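Local coordinates for signal recognition particle 19 kDa protein (Pyrococcus furiosus, PDB 3DLU) that probably binds 7S RNA directly and mediates attachment of the 54 kDa subunit in the archaeal signal recognition particle, which targets nascent membrane proteins, at residues I49-D54 with G71-E76. Residues are numbered along the deposited sequence; the frame is centred on the assembly and turned at random. Where two conformers were deposited one is given.
Sequences IRVEED and GMIVLE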
loop_
_atom_site.group_PDB
_atom_site.type_symbol
_atom_site.label_atom_id
_atom_site.label_comp_id
_atom_site.label_asym_id
_atom_site.label_seq_id
_atom_site.Cartn_x
_atom_site.Cartn_y
_atom_site.Cartn_z
ATOM N N ILE A 49 7.348 0.116 -13.494
ATOM C CA ILE A 49 5.907 0.101 -13.751
ATOM C C ILE A 49 5.084 0.483 -12.508
ATOM O O ILE A 49 4.151 1.294 -12.591
ATOM C CB ILE A 49 5.475 -1.295 -14.261
ATOM C CG1 ILE A 49 6.251 -1.678 -15.532
ATOM C CG2 ILE A 49 3.964 -1.379 -14.477
ATOM C CD1 ILE A 49 6.163 -0.634 -16.652
ATOM N N ARG A 50 5.417 -0.110 -11.364
ATOM C CA ARG A 50 4.756 0.214 -10.090
ATOM C C ARG A 50 5.757 0.168 -8.944
ATOM O O ARG A 50 6.609 -0.707 -8.909
ATOM C CB ARG A 50 3.631 -0.781 -9.769
ATOM C CG ARG A 50 3.059 -0.588 -8.339
ATOM C CD ARG A 50 1.890 -1.526 -8.020
ATOM N NE ARG A 50 1.132 -1.097 -6.837
ATOM C CZ ARG A 50 0.900 -1.855 -5.765
ATOM N NH1 ARG A 50 1.374 -3.092 -5.699
ATOM N NH2 ARG A 50 0.182 -1.377 -4.751
ATOM N N VAL A 51 5.642 1.096 -8.006
ATOM C CA VAL A 51 6.433 1.039 -6.776
ATOM C C VAL A 51 5.502 1.215 -5.596
ATOM O O VAL A 51 4.804 2.212 -5.516
ATOM C CB VAL A 51 7.473 2.174 -6.721
ATOM C CG1 VAL A 51 8.364 2.036 -5.476
ATOM C CG2 VAL A 51 8.307 2.190 -7.978
ATOM N N GLU A 52 5.473 0.261 -4.674
ATOM C CA GLU A 52 4.663 0.446 -3.476
ATOM C C GLU A 52 5.554 0.264 -2.276
ATOM O O GLU A 52 6.385 -0.644 -2.252
ATOM C CB GLU A 52 3.511 -0.562 -3.399
ATOM C CG GLU A 52 2.430 -0.193 -2.366
ATOM C CD GLU A 52 2.791 -0.564 -0.933
ATOM O OE1 GLU A 52 3.557 -1.526 -0.739
ATOM O OE2 GLU A 52 2.294 0.102 0.004
ATOM N N GLU A 53 5.378 1.125 -1.284
ATOM C CA GLU A 53 6.128 0.993 -0.042
ATOM C C GLU A 53 5.284 1.426 1.155
ATOM O O GLU A 53 4.579 2.431 1.106
ATOM C CB GLU A 53 7.419 1.807 -0.122
ATOM C CG GLU A 53 8.408 1.468 0.972
ATOM C CD GLU A 53 9.668 2.306 0.897
ATOM O OE1 GLU A 53 9.667 3.314 0.156
ATOM O OE2 GLU A 53 10.650 1.953 1.583
ATOM N N ASP A 54 5.354 0.655 2.232
ATOM C CA ASP A 54 4.613 0.973 3.442
ATOM C C ASP A 54 5.650 0.974 4.553
ATOM O O ASP A 54 6.407 0.026 4.686
ATOM C CB ASP A 54 3.550 -0.094 3.716
ATOM C CG ASP A 54 2.560 0.318 4.787
ATOM O OD1 ASP A 54 2.632 1.469 5.258
ATOM O OD2 ASP A 54 1.691 -0.503 5.152
ATOM N N GLY A 71 7.355 -3.609 0.900
ATOM C CA GLY A 71 7.159 -3.059 -0.430
ATOM C C GLY A 71 7.310 -4.031 -1.573
ATOM O O GLY A 71 7.578 -5.222 -1.370
ATOM N N MET A 72 7.124 -3.515 -2.783
ATOM C CA MET A 72 7.286 -4.301 -4.000
ATOM C C MET A 72 7.433 -3.373 -5.180
ATOM O O MET A 72 7.002 -2.212 -5.136
ATOM C CB MET A 72 6.100 -5.251 -4.233
ATOM C CG MET A 72 4.777 -4.548 -4.585
ATOM S SD MET A 72 4.470 -4.261 -6.351
ATOM C CE MET A 72 3.428 -5.691 -6.787
ATOM N N ILE A 73 8.070 -3.875 -6.224
ATOM C CA ILE A 73 8.310 -3.087 -7.425
ATOM C C ILE A 73 7.913 -3.955 -8.594
ATOM O O ILE A 73 8.262 -5.130 -8.642
ATOM C CB ILE A 73 9.809 -2.706 -7.600
ATOM C CG1 ILE A 73 10.371 -1.985 -6.367
ATOM C CG2 ILE A 73 9.984 -1.831 -8.834
ATOM C CD1 ILE A 73 10.898 -2.907 -5.275
ATOM N N VAL A 74 7.161 -3.393 -9.532
ATOM C CA VAL A 74 6.915 -4.069 -10.789
ATOM C C VAL A 74 7.837 -3.420 -11.806
ATOM O O VAL A 74 7.876 -2.196 -11.920
ATOM C CB VAL A 74 5.446 -3.903 -11.239
ATOM C CG1 VAL A 74 5.246 -4.559 -12.587
ATOM C CG2 VAL A 74 4.497 -4.513 -10.191
ATOM N N LEU A 75 8.590 -4.262 -12.520
ATOM C CA LEU A 75 9.602 -3.828 -13.476
ATOM C C LEU A 75 9.457 -4.535 -14.828
ATOM O O LEU A 75 8.854 -5.599 -14.916
ATOM C CB LEU A 75 10.999 -4.132 -12.921
ATOM C CG LEU A 75 11.478 -3.422 -11.657
ATOM C CD1 LEU A 75 12.833 -3.975 -11.222
ATOM C CD2 LEU A 75 11.552 -1.915 -11.886
ATOM N N GLU A 76 10.011 -3.932 -15.882
ATOM C CA GLU A 76 10.194 -4.631 -17.146
ATOM C C GLU A 76 11.684 -4.666 -17.443
ATOM O O GLU A 76 12.363 -3.655 -17.299
ATOM C CB GLU A 76 9.451 -3.911 -18.276
ATOM C CG GLU A 76 7.976 -4.195 -18.265
ATOM C CD GLU A 76 7.213 -3.413 -19.325
ATOM O OE1 GLU A 76 7.743 -2.411 -19.837
ATOM O OE2 GLU A 76 6.078 -3.814 -19.634
#
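Five backbone hydrogen bonds join the antiparallel segments 49-54 and 71-76 of strands 47-56 and 68-76, and a classic beta bulge shows how one carbonyl can serve two donors. The bulge sets two successive residues, Ile49 and Arg50, opposite Val74 alone, whose O accepts Ile49 N at 2.8 Å from above the carbonyl plane, and Arg50 N at a longer 3.3 Å on an in-plane lone pair. Past the bulge the pairing is regular: Val74 N gives its hydrogen to a lone pair of Arg50 O, Met72 N donates to Glu52 O, and Glu52 N reaches Met72 O at 2.9 Å almost straight (177°). Arg50 O also receives a CA-H...O contact from Ile73 CA at 3.3 Å. Beside the bulge, Ile49 CB lies 3.7 Å from Val74 CG1. The extended Arg50 chain, CG anti to the backbone N (chi1 172°), crosses Met72 at about a right angle and brings NH1 to 3.4 Å from Met72 SD, while Glu52 CB lies over the rim of one guanidinium face. Arg50 forms salt bridges to other copies of the protein: NE to Asp54 OD1 of the second subunit, NH2 to Glu52 OE2 of the third. Glu76 OE2 forms one with Arg3 NH2. Val51 and Ile73 pack against helix 34-43 on one face of the hairpin; strand 3-6 flanks strand 68-76, and across the other edge strand 47-56 continues the sheet into the second subunit.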